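Local coordinates for protein folylpolyglutamate synthase (FolC) (Helicobacter pylori, PDB 6K8C) that probably adds glutamate to dihydropteroate and, in successive steps, to reduced folates at the expense of ATP, as a bifunctional dihydrofolate and folylpolyglutamate synthase, at residues A[83-88]-A[282-287]; A[183-188]-A[199-204]; A[273-278]-A[294-299]. All coordinates share one frame; numbering follows the deposited sequence.

Contact 1: A[83-88]-A[282-287]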
ATOM      1  N   HIS A  83      -7.123  -1.942  -3.022  1.00 32.15           N
ATOM      2  CA  HIS A  83      -7.961  -0.942  -2.384  1.00 24.51           C
ATOM      3  C   HIS A  83      -8.735  -1.585  -1.244  1.00 28.85           C
ATOM      4  O   HIS A  83      -8.878  -2.808  -1.170  1.00 36.02           O
ATOM      5  CB  HIS A  83      -8.913  -0.276  -3.389  1.00 28.96           C
ATOM      6  CG  HIS A  83      -9.893  -1.215  -4.021  1.00 28.44           C
ATOM      7  ND1 HIS A  83      -9.696  -1.765  -5.269  1.00 30.92           N
ATOM      8  CD2 HIS A  83     -11.091  -1.676  -3.592  1.00 34.91           C
ATOM      9  CE1 HIS A  83     -10.723  -2.539  -5.574  1.00 31.33           C
ATOM     10  NE2 HIS A  83     -11.585  -2.501  -4.573  1.00 34.58           N
ATOM     11  N   VAL A  84      -9.215  -0.743  -0.333  1.00 28.66           N
ATOM     12  CA  VAL A  84      -9.973  -1.214   0.820  1.00 36.27           C
ATOM     13  C   VAL A  84     -11.459  -1.211   0.497  1.00 37.28           C
ATOM     14  O   VAL A  84     -12.125  -2.250   0.568  1.00 44.67           O
ATOM     15  CB  VAL A  84      -9.694  -0.352   2.063  1.00 40.31           C
ATOM     16  CG1 VAL A  84     -10.516  -0.857   3.241  1.00 42.37           C
ATOM     17  CG2 VAL A  84      -8.209  -0.351   2.391  1.00 31.98           C
ATOM     18  N   PHE A  85     -11.988  -0.039   0.155  1.00 28.28           N
ATOM     19  CA  PHE A  85     -13.414   0.146  -0.072  1.00 34.29           C
ATOM     20  C   PHE A  85     -13.760   0.358  -1.537  1.00 41.07           C
ATOM     21  O   PHE A  85     -14.658  -0.310  -2.052  1.00 38.09           O
ATOM     22  CB  PHE A  85     -13.934   1.334   0.752  1.00 35.10           C
ATOM     23  CG  PHE A  85     -13.563   1.269   2.210  1.00 38.35           C
ATOM     24  CD1 PHE A  85     -14.184   0.365   3.058  1.00 42.53           C
ATOM     25  CD2 PHE A  85     -12.598   2.115   2.731  1.00 37.62           C
ATOM     26  CE1 PHE A  85     -13.847   0.304   4.401  1.00 44.87           C
ATOM     27  CE2 PHE A  85     -12.256   2.059   4.075  1.00 36.03           C
ATOM     28  CZ  PHE A  85     -12.884   1.150   4.909  1.00 40.27           C
ATOM     29  N   GLU A  86     -13.077   1.276  -2.224  1.00 32.61           N
ATOM     30  CA  GLU A  86     -13.399   1.608  -3.607  1.00 38.57           C
ATOM     31  C   GLU A  86     -12.151   1.531  -4.470  1.00 36.20           C
ATOM     32  O   GLU A  86     -11.045   1.837  -4.017  1.00 26.09           O
ATOM     33  CB  GLU A  86     -13.993   3.018  -3.758  1.00 35.79           C
ATOM     34  CG  GLU A  86     -15.132   3.360  -2.826  1.00 49.13           C
ATOM     35  CD  GLU A  86     -15.323   4.859  -2.708  1.00 53.16           C
ATOM     36  OE1 GLU A  86     -15.265   5.547  -3.749  1.00 53.30           O
ATOM     37  OE2 GLU A  86     -15.522   5.350  -1.579  1.00 68.07           O
ATOM     38  N   PHE A  87     -12.361   1.155  -5.735  1.00 25.64           N
ATOM     39  CA  PHE A  87     -11.273   1.078  -6.710  1.00 28.71           C
ATOM     40  C   PHE A  87     -10.524   2.401  -6.840  1.00 29.28           C
ATOM     41  O   PHE A  87      -9.303   2.413  -7.034  1.00 27.43           O
ATOM     42  CB  PHE A  87     -11.838   0.654  -8.075  1.00 25.60           C
ATOM     43  CG  PHE A  87     -10.802   0.561  -9.171  1.00 26.59           C
ATOM     44  CD1 PHE A  87      -9.944  -0.524  -9.245  1.00 24.55           C
ATOM     45  CD2 PHE A  87     -10.701   1.553 -10.134  1.00 29.22           C
ATOM     46  CE1 PHE A  87      -8.996  -0.620 -10.251  1.00 28.72           C
ATOM     47  CE2 PHE A  87      -9.753   1.465 -11.149  1.00 29.02           C
ATOM     48  CZ  PHE A  87      -8.898   0.377 -11.205  1.00 32.27           C
ATOM     49  N   ARG A  88     -11.233   3.530  -6.752  1.00 25.30           N
ATOM     50  CA  ARG A  88     -10.566   4.799  -7.027  1.00 27.78           C
ATOM     51  C   ARG A  88      -9.562   5.197  -5.948  1.00 25.38           C
ATOM     52  O   ARG A  88      -8.810   6.151  -6.164  1.00 27.32           O
ATOM     53  CB  ARG A  88     -11.588   5.920  -7.225  1.00 27.33           C
ATOM     54  CG  ARG A  88     -12.340   6.329  -5.978  1.00 32.99           C
ATOM     55  CD  ARG A  88     -13.547   7.175  -6.357  1.00 46.34           C
ATOM     56  NE  ARG A  88     -14.175   7.783  -5.190  1.00 45.74           N
ATOM     57  CZ  ARG A  88     -14.173   9.086  -4.935  1.00 45.04           C
ATOM     58  NH1 ARG A  88     -14.771   9.547  -3.846  1.00 55.28           N
ATOM     59  NH2 ARG A  88     -13.577   9.929  -5.768  1.00 39.81           N
ATOM     60  N   ILE A 282     -17.021   0.970  14.745  1.00 27.58           N
ATOM     61  CA  ILE A 282     -16.196   0.072  13.942  1.00 25.89           C
ATOM     62  C   ILE A 282     -14.914   0.799  13.547  1.00 34.33           C
ATOM     63  O   ILE A 282     -14.955   1.790  12.806  1.00 30.63           O
ATOM     64  CB  ILE A 282     -16.930  -0.452  12.703  1.00 34.14           C
ATOM     65  CG1 ILE A 282     -18.176  -1.242  13.111  1.00 30.15           C
ATOM     66  CG2 ILE A 282     -16.017  -1.360  11.885  1.00 27.79           C
ATOM     67  CD1 ILE A 282     -19.058  -1.602  11.935  1.00 37.18           C
ATOM     68  N   LEU A 283     -13.784   0.312  14.049  1.00 27.95           N
ATOM     69  CA  LEU A 283     -12.460   0.733  13.624  1.00 25.59           C
ATOM     70  C   LEU A 283     -11.908  -0.319  12.667  1.00 30.18           C
ATOM     71  O   LEU A 283     -12.037  -1.521  12.916  1.00 29.76           O
ATOM     72  CB  LEU A 283     -11.547   0.905  14.847  1.00 29.99           C
ATOM     73  CG  LEU A 283     -10.110   1.409  14.698  1.00 36.70           C
ATOM     74  CD1 LEU A 283     -10.080   2.867  14.245  1.00 33.67           C
ATOM     75  CD2 LEU A 283      -9.384   1.243  16.024  1.00 36.76           C
ATOM     76  N   ILE A 284     -11.310   0.132  11.562  1.00 27.77           N
ATOM     77  CA  ILE A 284     -10.842  -0.755  10.502  1.00 28.88           C
ATOM     78  C   ILE A 284      -9.372  -0.469  10.222  1.00 28.24           C
ATOM     79  O   ILE A 284      -8.963   0.693  10.133  1.00 32.78           O
ATOM     80  CB  ILE A 284     -11.675  -0.589   9.211  1.00 35.87           C
ATOM     81  CG1 ILE A 284     -13.076  -1.165   9.399  1.00 40.39           C
ATOM     82  CG2 ILE A 284     -10.989  -1.273   8.039  1.00 34.09           C
ATOM     83  CD1 ILE A 284     -13.809  -1.418   8.091  1.00 47.76           C
ATOM     84  N   ASP A 285      -8.580  -1.529  10.066  1.00 30.46           N
ATOM     85  CA  ASP A 285      -7.168  -1.370   9.749  1.00 26.94           C
ATOM     86  C   ASP A 285      -6.690  -2.584   8.971  1.00 26.28           C
ATOM     87  O   ASP A 285      -6.932  -3.723   9.381  1.00 27.45           O
ATOM     88  CB  ASP A 285      -6.331  -1.177  11.019  1.00 24.80           C
ATOM     89  CG  ASP A 285      -4.915  -0.730  10.714  1.00 25.98           C
ATOM     90  OD1 ASP A 285      -4.109  -1.582  10.284  1.00 30.29           O
ATOM     91  OD2 ASP A 285      -4.616   0.468  10.894  1.00 29.87           O
ATOM     92  N   VAL A 286      -6.006  -2.333   7.847  1.00 25.31           N
ATOM     93  CA  VAL A 286      -5.563  -3.407   6.965  1.00 25.93           C
ATOM     94  C   VAL A 286      -4.223  -4.002   7.375  1.00 31.83           C
ATOM     95  O   VAL A 286      -3.704  -4.873   6.665  1.00 34.27           O
ATOM     96  CB  VAL A 286      -5.462  -2.914   5.510  1.00 32.53           C
ATOM     97  CG1 VAL A 286      -6.833  -2.496   5.002  1.00 38.39           C
ATOM     98  CG2 VAL A 286      -4.475  -1.754   5.415  1.00 36.45           C
ATOM     99  N   GLY A 287      -3.647  -3.567   8.489  1.00 31.64           N
ATOM    100  CA  GLY A 287      -2.320  -4.024   8.857  1.00 29.79           C
ATOM    101  C   GLY A 287      -2.304  -5.405   9.490  1.00 38.19           C
ATOM    102  O   GLY A 287      -3.334  -6.014   9.777  1.00 28.38           O
TER
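Phe-85 meets Ile-284 with the edge of its ring, while its neighbour in sequence, Val-84, lies over one of the ring's faces. The methyl CG1 of Val-84 sits 3.4 Å above the plane of the Phe-85 ring, over its centre, a placement suited to a CH-pi contact. At the rim, CE1 of Phe-85 comes 4.1 Å from CD1 of Ile-284, which lies near the ring plane. With CG1 anti to the backbone N (chi1 179°), Val-84 turns its other branch across the interface, where CG2 meets CG1 of Val-286 at 3.6 Å. Apolar side chains suit this buried place, for the two segments touch through carbon alone: Phe-85 and Ile-284 give reach, and the two valines fill the closer approach.

Polar bonds shape the backbone within each segment. Gly-287 N donates to Asp-285 OD1 at 2.7 Å, an Asx turn that bends the chain at Asp-285 to Gly-287. In 83-88, the backbone N atoms of Val-84, Phe-85 and Glu-86 all donate to the carboxylate of Glu-89. Helix 379-390 packs against both partners: Phe-379 touches both valines, and Tyr-386 stacks edge-to-face with Phe-85.

A bound citrate, probably from the crystallisation liquor, lies near Val-286. The contact joins a loop of the P-loop Mur ligase middle domain to a strand of the glutamate ligase domain, the kind of interdomain seam expected of the folylpolyglutamate synthase family.

Contact 2: A[183-188]-A[199-204]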
ATOM      1  N   THR A 183      14.084 -10.859  -7.498  1.00 47.21           N
ATOM      2  CA  THR A 183      13.085 -10.403  -8.461  1.00 49.20           C
ATOM      3  C   THR A 183      12.776  -8.921  -8.284  1.00 50.27           C
ATOM      4  O   THR A 183      12.581  -8.200  -9.270  1.00 51.40           O
ATOM      5  CB  THR A 183      11.810 -11.237  -8.332  1.00 55.16           C
ATOM      6  OG1 THR A 183      11.091 -10.846  -7.154  1.00 63.27           O
ATOM      7  CG2 THR A 183      12.152 -12.714  -8.240  1.00 58.04           C
ATOM      8  N   LYS A 184      12.729  -8.448  -7.037  1.00 33.79           N
ATOM      9  CA  LYS A 184      12.446  -7.039  -6.789  1.00 33.51           C
ATOM     10  C   LYS A 184      13.614  -6.154  -7.210  1.00 35.03           C
ATOM     11  O   LYS A 184      13.416  -5.114  -7.848  1.00 38.22           O
ATOM     12  CB  LYS A 184      12.116  -6.823  -5.310  1.00 37.48           C
ATOM     13  CG  LYS A 184      10.868  -7.551  -4.834  1.00 39.21           C
ATOM     14  CD  LYS A 184      10.420  -7.050  -3.469  1.00 38.77           C
ATOM     15  CE  LYS A 184       9.192  -7.806  -2.966  1.00 33.58           C
ATOM     16  NZ  LYS A 184       7.977  -7.485  -3.754  1.00 36.69           N
ATOM     17  N   LEU A 185      14.838  -6.555  -6.876  1.00 39.32           N
ATOM     18  CA  LEU A 185      15.993  -5.692  -7.069  1.00 32.17           C
ATOM     19  C   LEU A 185      16.523  -5.702  -8.496  1.00 39.55           C
ATOM     20  O   LEU A 185      17.210  -4.753  -8.888  1.00 36.41           O
ATOM     21  CB  LEU A 185      17.113  -6.098  -6.107  1.00 31.10           C
ATOM     22  CG  LEU A 185      16.811  -5.848  -4.629  1.00 33.07           C
ATOM     23  CD1 LEU A 185      17.718  -6.696  -3.745  1.00 37.04           C
ATOM     24  CD2 LEU A 185      16.955  -4.372  -4.301  1.00 33.51           C
ATOM     25  N   LYS A 186      16.224  -6.742  -9.279  1.00 37.42           N
ATOM     26  CA  LYS A 186      16.822  -6.855 -10.608  1.00 48.39           C
ATOM     27  C   LYS A 186      16.402  -5.713 -11.523  1.00 48.89           C
ATOM     28  O   LYS A 186      17.163  -5.325 -12.416  1.00 49.12           O
ATOM     29  CB  LYS A 186      16.458  -8.200 -11.239  1.00 50.66           C
ATOM     30  CG  LYS A 186      17.506  -9.275 -11.018  1.00 60.72           C
ATOM     31  CD  LYS A 186      17.036 -10.632 -11.517  1.00 71.24           C
ATOM     32  CE  LYS A 186      18.060 -11.707 -11.193  1.00 73.71           C
ATOM     33  NZ  LYS A 186      17.529 -12.712 -10.231  1.00 74.04           N
ATOM     34  N   ALA A 187      15.209  -5.161 -11.318  1.00 39.75           N
ATOM     35  CA  ALA A 187      14.706  -4.076 -12.145  1.00 48.19           C
ATOM     36  C   ALA A 187      15.104  -2.698 -11.625  1.00 48.38           C
ATOM     37  O   ALA A 187      14.514  -1.695 -12.046  1.00 43.07           O
ATOM     38  CB  ALA A 187      13.186  -4.175 -12.267  1.00 53.18           C
ATOM     39  N   MET A 188      16.085  -2.621 -10.726  1.00 39.16           N
ATOM     40  CA  MET A 188      16.562  -1.322 -10.276  1.00 32.94           C
ATOM     41  C   MET A 188      17.184  -0.563 -11.441  1.00 39.88           C
ATOM     42  O   MET A 188      17.833  -1.149 -12.313  1.00 36.91           O
ATOM     43  CB  MET A 188      17.566  -1.480  -9.124  1.00 38.04           C
ATOM     44  CG  MET A 188      19.019  -1.646  -9.538  1.00 34.40           C
ATOM     45  SD  MET A 188      20.214  -1.515  -8.182  1.00 36.66           S
ATOM     46  CE  MET A 188      19.637  -2.770  -7.039  1.00 29.63           C
ATOM     47  N   GLU A 199      20.423  -8.439   6.062  1.00 30.17           N
ATOM     48  CA  GLU A 199      21.797  -8.414   5.566  1.00 28.95           C
ATOM     49  C   GLU A 199      21.911  -9.010   4.163  1.00 33.18           C
ATOM     50  O   GLU A 199      22.580  -8.443   3.292  1.00 32.81           O
ATOM     51  CB  GLU A 199      22.712  -9.154   6.543  1.00 35.72           C
ATOM     52  CG  GLU A 199      24.158  -9.240   6.091  1.00 35.20           C
ATOM     53  CD  GLU A 199      24.958 -10.227   6.919  1.00 46.14           C
ATOM     54  OE1 GLU A 199      24.448 -10.668   7.971  1.00 38.11           O
ATOM     55  OE2 GLU A 199      26.092 -10.561   6.518  1.00 42.63           O
ATOM     56  N   LEU A 200      21.279 -10.163   3.925  1.00 27.38           N
ATOM     57  CA  LEU A 200      21.381 -10.775   2.602  1.00 38.24           C
ATOM     58  C   LEU A 200      20.727  -9.911   1.529  1.00 34.85           C
ATOM     59  O   LEU A 200      21.187  -9.896   0.383  1.00 34.66           O
ATOM     60  CB  LEU A 200      20.773 -12.183   2.608  1.00 38.81           C
ATOM     61  CG  LEU A 200      19.260 -12.404   2.682  1.00 50.57           C
ATOM     62  CD1 LEU A 200      18.659 -12.571   1.289  1.00 54.85           C
ATOM     63  CD2 LEU A 200      18.958 -13.624   3.540  1.00 57.99           C
ATOM     64  N   VAL A 201      19.666  -9.180   1.882  1.00 32.35           N
ATOM     65  CA  VAL A 201      18.993  -8.334   0.901  1.00 31.46           C
ATOM     66  C   VAL A 201      19.864  -7.136   0.539  1.00 33.05           C
ATOM     67  O   VAL A 201      19.994  -6.782  -0.638  1.00 29.85           O
ATOM     68  CB  VAL A 201      17.611  -7.902   1.424  1.00 31.79           C
ATOM     69  CG1 VAL A 201      16.939  -6.922   0.455  1.00 29.73           C
ATOM     70  CG2 VAL A 201      16.724  -9.126   1.646  1.00 36.51           C
ATOM     71  N   LEU A 202      20.479  -6.498   1.539  1.00 30.64           N
ATOM     72  CA  LEU A 202      21.411  -5.410   1.254  1.00 30.58           C
ATOM     73  C   LEU A 202      22.579  -5.896   0.404  1.00 35.14           C
ATOM     74  O   LEU A 202      23.002  -5.212  -0.537  1.00 30.21           O
ATOM     75  CB  LEU A 202      21.917  -4.789   2.560  1.00 29.05           C
ATOM     76  CG  LEU A 202      22.866  -3.594   2.417  1.00 34.06           C
ATOM     77  CD1 LEU A 202      22.288  -2.516   1.500  1.00 32.68           C
ATOM     78  CD2 LEU A 202      23.228  -3.010   3.780  1.00 41.41           C
ATOM     79  N   ASN A 203      23.110  -7.081   0.721  1.00 30.82           N
ATOM     80  CA  ASN A 203      24.182  -7.666  -0.080  1.00 34.91           C
ATOM     81  C   ASN A 203      23.735  -7.885  -1.519  1.00 32.18           C
ATOM     82  O   ASN A 203      24.457  -7.552  -2.465  1.00 39.43           O
ATOM     83  CB  ASN A 203      24.637  -8.991   0.541  1.00 36.02           C
ATOM     84  CG  ASN A 203      25.711  -8.806   1.588  1.00 42.30           C
ATOM     85  OD1 ASN A 203      26.459  -7.832   1.555  1.00 43.93           O
ATOM     86  ND2 ASN A 203      25.796  -9.748   2.524  1.00 46.40           N
ATOM     87  N   ALA A 204      22.545  -8.458  -1.702  1.00 29.61           N
ATOM     88  CA  ALA A 204      22.043  -8.693  -3.053  1.00 40.90           C
ATOM     89  C   ALA A 204      21.868  -7.382  -3.809  1.00 36.73           C
ATOM     90  O   ALA A 204      22.216  -7.288  -4.993  1.00 33.88           O
ATOM     91  CB  ALA A 204      20.724  -9.463  -2.997  1.00 29.03           C
TER
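The flat group that Leu-185 reaches is the peptide after Val-201, met at its oxygen end rather than over a face: CD1 of Leu-185 lies 3.9 Å from O of Val-201. This is packing between consecutive helices of the P-loop NTPase-type middle domain, an alpha/beta fold whose sheet is mixed, its strands from 76-79 across to 215-218 parallel. Helix 177-185, strand 191-194 and helix 199-211 follow one another, and the strand lies in the sheet beside 159-162.

Leucine suits the place because a single long, branched side chain can bridge from one helix to the next. Its CG lies beside the backbone N and anti to the carbonyl carbon (chi1 -67°), and CD1 then continues away from CA (chi2 160°), so that this methyl leads the approach. Small and beta-branched residues receive it. The alanine lets the helices come near, the CA atoms of Leu-185 and Ala-204 being 7.9 Å apart, and Val-201 supplies a wall of methyl. Farther along helix 199-211 Leu-185 also touches Ala-205 and Ile-208, and toward the sheet it packs on Phe-162, which Met-188 touches as well.

Leu-185 to Met-188 form a type I beta turn, closed by Met-188 N donating to Leu-185 O at 3.0 Å. Across the helix pair, CD1 of Leu-185 lies 4.2 Å from CB of Ala-204 and 4.3 Å from CG1 of Val-201.

Contact 3: A[273-278]-A[294-299]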
ATOM      1  N   GLY A 273      -8.180   3.095   5.226  1.00 31.18           N
ATOM      2  CA  GLY A 273      -8.047   1.738   5.708  1.00 34.61           C
ATOM      3  C   GLY A 273      -6.979   1.538   6.755  1.00 36.11           C
ATOM      4  O   GLY A 273      -6.700   0.391   7.117  1.00 35.02           O
ATOM      5  N   ARG A 274      -6.363   2.611   7.241  1.00 28.39           N
ATOM      6  CA  ARG A 274      -5.383   2.554   8.319  1.00 31.89           C
ATOM      7  C   ARG A 274      -5.933   3.354   9.487  1.00 37.48           C
ATOM      8  O   ARG A 274      -6.107   4.573   9.373  1.00 35.44           O
ATOM      9  CB  ARG A 274      -4.027   3.116   7.877  1.00 37.97           C
ATOM     10  CG  ARG A 274      -3.165   2.147   7.081  1.00 37.17           C
ATOM     11  CD  ARG A 274      -3.667   1.992   5.655  1.00 37.52           C
ATOM     12  NE  ARG A 274      -2.656   1.400   4.787  1.00 40.42           N
ATOM     13  CZ  ARG A 274      -2.740   1.354   3.462  1.00 41.78           C
ATOM     14  NH1 ARG A 274      -3.795   1.864   2.843  1.00 47.58           N
ATOM     15  NH2 ARG A 274      -1.767   0.796   2.755  1.00 59.92           N
ATOM     16  N   CYS A 275      -6.222   2.671  10.596  1.00 29.38           N
ATOM     17  CA  CYS A 275      -6.771   3.314  11.787  1.00 24.73           C
ATOM     18  C   CYS A 275      -8.000   4.158  11.446  1.00 36.58           C
ATOM     19  O   CYS A 275      -8.115   5.326  11.826  1.00 41.50           O
ATOM     20  CB  CYS A 275      -5.701   4.158  12.470  1.00 47.64           C
ATOM     21  SG  CYS A 275      -5.852   4.169  14.233  1.00 69.52           S
ATOM     22  N   GLU A 276      -8.928   3.554  10.713  1.00 29.42           N
ATOM     23  CA  GLU A 276     -10.056   4.268  10.129  1.00 34.42           C
ATOM     24  C   GLU A 276     -11.344   3.916  10.862  1.00 35.91           C
ATOM     25  O   GLU A 276     -11.688   2.738  10.992  1.00 33.87           O
ATOM     26  CB  GLU A 276     -10.194   3.938   8.645  1.00 38.30           C
ATOM     27  CG  GLU A 276     -11.357   4.657   7.965  1.00 42.31           C
ATOM     28  CD  GLU A 276     -11.026   5.078   6.552  1.00 44.82           C
ATOM     29  OE1 GLU A 276     -11.957   5.172   5.727  1.00 59.39           O
ATOM     30  OE2 GLU A 276      -9.833   5.318   6.265  1.00 42.85           O
ATOM     31  N   LEU A 277     -12.048   4.938  11.338  1.00 32.57           N
ATOM     32  CA  LEU A 277     -13.351   4.754  11.972  1.00 36.06           C
ATOM     33  C   LEU A 277     -14.400   4.693  10.875  1.00 38.70           C
ATOM     34  O   LEU A 277     -14.848   5.726  10.374  1.00 42.51           O
ATOM     35  CB  LEU A 277     -13.642   5.888  12.946  1.00 40.56           C
ATOM     36  CG  LEU A 277     -13.465   5.653  14.446  1.00 46.87           C
ATOM     37  CD1 LEU A 277     -14.068   6.809  15.225  1.00 49.22           C
ATOM     38  CD2 LEU A 277     -14.073   4.330  14.889  1.00 36.70           C
ATOM     39  N   LEU A 278     -14.787   3.477  10.481  1.00 34.48           N
ATOM     40  CA  LEU A 278     -15.857   3.326   9.497  1.00 33.38           C
ATOM     41  C   LEU A 278     -17.183   3.836  10.043  1.00 40.42           C
ATOM     42  O   LEU A 278     -17.990   4.405   9.299  1.00 41.59           O
ATOM     43  CB  LEU A 278     -15.985   1.859   9.083  1.00 35.44           C
ATOM     44  CG  LEU A 278     -17.055   1.514   8.043  1.00 42.35           C
ATOM     45  CD1 LEU A 278     -16.680   2.075   6.682  1.00 43.44           C
ATOM     46  CD2 LEU A 278     -17.261   0.010   7.964  1.00 48.49           C
ATOM     47  N   LYS A 294       0.325  -2.424  18.214  1.00 26.28           N
ATOM     48  CA  LYS A 294       0.547  -1.534  19.347  1.00 28.79           C
ATOM     49  C   LYS A 294      -0.153  -0.199  19.138  1.00 28.26           C
ATOM     50  O   LYS A 294      -0.775   0.337  20.062  1.00 29.39           O
ATOM     51  CB  LYS A 294       2.046  -1.328  19.570  1.00 32.26           C
ATOM     52  CG  LYS A 294       2.763  -2.548  20.117  1.00 35.92           C
ATOM     53  CD  LYS A 294       4.260  -2.301  20.243  1.00 49.22           C
ATOM     54  CE  LYS A 294       4.963  -3.485  20.888  1.00 53.05           C
ATOM     55  NZ  LYS A 294       6.445  -3.400  20.748  1.00 73.24           N
ATOM     56  N   ALA A 295      -0.068   0.350  17.923  1.00 31.61           N
ATOM     57  CA  ALA A 295      -0.700   1.636  17.647  1.00 36.07           C
ATOM     58  C   ALA A 295      -2.219   1.535  17.716  1.00 29.53           C
ATOM     59  O   ALA A 295      -2.891   2.475  18.162  1.00 31.69           O
ATOM     60  CB  ALA A 295      -0.264   2.144  16.275  1.00 34.69           C
ATOM     61  N   LEU A 296      -2.783   0.410  17.275  1.00 31.54           N
ATOM     62  CA  LEU A 296      -4.233   0.264  17.338  1.00 26.59           C
ATOM     63  C   LEU A 296      -4.705   0.068  18.772  1.00 31.44           C
ATOM     64  O   LEU A 296      -5.772   0.565  19.153  1.00 29.73           O
ATOM     65  CB  LEU A 296      -4.678  -0.895  16.454  1.00 28.40           C
ATOM     66  CG  LEU A 296      -4.601  -0.528  14.972  1.00 35.39           C
ATOM     67  CD1 LEU A 296      -4.422  -1.763  14.141  1.00 31.54           C
ATOM     68  CD2 LEU A 296      -5.847   0.232  14.541  1.00 30.21           C
ATOM     69  N   LYS A 297      -3.928  -0.653  19.582  1.00 28.73           N
ATOM     70  CA  LYS A 297      -4.239  -0.744  21.003  1.00 26.34           C
ATOM     71  C   LYS A 297      -4.339   0.647  21.621  1.00 29.22           C
ATOM     72  O   LYS A 297      -5.286   0.948  22.356  1.00 31.13           O
ATOM     73  CB  LYS A 297      -3.176  -1.578  21.722  1.00 27.28           C
ATOM     74  CG  LYS A 297      -3.242  -1.478  23.244  1.00 27.48           C
ATOM     75  CD  LYS A 297      -2.636  -2.714  23.922  1.00 36.88           C
ATOM     76  CE  LYS A 297      -1.114  -2.740  23.819  1.00 35.62           C
ATOM     77  NZ  LYS A 297      -0.514  -3.905  24.562  1.00 25.99           N
ATOM     78  N   GLU A 298      -3.369   1.513  21.315  1.00 27.59           N
ATOM     79  CA  GLU A 298      -3.389   2.871  21.850  1.00 34.94           C
ATOM     80  C   GLU A 298      -4.586   3.651  21.321  1.00 38.29           C
ATOM     81  O   GLU A 298      -5.217   4.413  22.062  1.00 40.00           O
ATOM     82  CB  GLU A 298      -2.086   3.593  21.506  1.00 42.01           C
ATOM     83  CG  GLU A 298      -0.883   3.158  22.335  1.00 54.00           C
ATOM     84  CD  GLU A 298      -1.241   2.849  23.777  1.00 64.02           C
ATOM     85  OE1 GLU A 298      -1.028   1.694  24.213  1.00 56.73           O
ATOM     86  OE2 GLU A 298      -1.732   3.762  24.476  1.00 62.90           O
ATOM     87  N   GLU A 299      -4.919   3.467  20.042  1.00 38.60           N
ATOM     88  CA  GLU A 299      -6.071   4.166  19.481  1.00 36.55           C
ATOM     89  C   GLU A 299      -7.380   3.614  20.025  1.00 41.06           C
ATOM     90  O   GLU A 299      -8.347   4.367  20.185  1.00 42.95           O
ATOM     91  CB  GLU A 299      -6.044   4.083  17.959  1.00 42.58           C
ATOM     92  CG  GLU A 299      -5.248   5.211  17.328  1.00 67.89           C
ATOM     93  CD  GLU A 299      -6.086   6.447  17.076  1.00 63.71           C
ATOM     94  OE1 GLU A 299      -5.997   7.391  17.886  1.00 74.92           O
ATOM     95  OE2 GLU A 299      -6.834   6.476  16.075  1.00 72.16           O
TER
HETATM   96  O   HOH W   1      -9.169   6.617  14.111  1.00 52.97           O
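Cys-275 presses its sulfur into the bend of the Glu-299 side chain. SG stands 3.1 Å from OE2 of Glu-299 and only 3.3 Å from its CG, a tight fit. The glutamate is folded at its second torsion (chi2 -88°), which brings the carboxylate back beside the sulfur. On another side SG touches CD2 of Leu-296 at 3.9 Å, so the sulfur, small and only weakly polar, sits between a charged and a greasy neighbour, a place that suits cysteine.

A water ties the same two residues together: it donates to Cys-275 O at 2.8 Å and to Glu-299 OE2 at 3.1 Å. The other carboxylate oxygen, OE1, takes a salt bridge from Arg-302 farther along helix 290-303, which helps hold the carboxylate in place. Leu-296 is itself packed against Leu-283, Leu-374 and Tyr-376 of the sheet beneath the helix.

Cys-275 is placed by its backbone. Its N donates to Asp-285 OD2, and its left-handed conformation (phi 52°, psi 50°) turns the side chain to the helix. Gly-273, at a positive phi that favours glycine, begins the bend; its N donates to Glu-276 OE2 at 3.0 Å, from above the carboxylate plane. A carboxylate this close would probably raise the pKa of the thiol and favour its protonated form, although Arg-302 should soften the effect.

Overall arrangement
Contacts 1 and 3 lie side by side, on the same side of the chain's centre, their centres about 12 Å apart, because neighbouring strands 276-279 and 282-285 carry one segment of each; Ile-284 N and Glu-276 O, 2.7 Å apart, probably form a hydrogen bond between them. Contact 1 joins the sheet to a loop of the middle domain, whereas contact 3 joins it to helix 290-303. Citrate lies near both, close to Val-286 and weakly bonded to Arg-274, and may mark a pocket. Contact 2 is remote, on the opposite side of the chain's centre: its centre is about 30 Å from that of contact 1 and 32 Å from that of contact 3. In sequence it is nested within the loop that contact 1 closes.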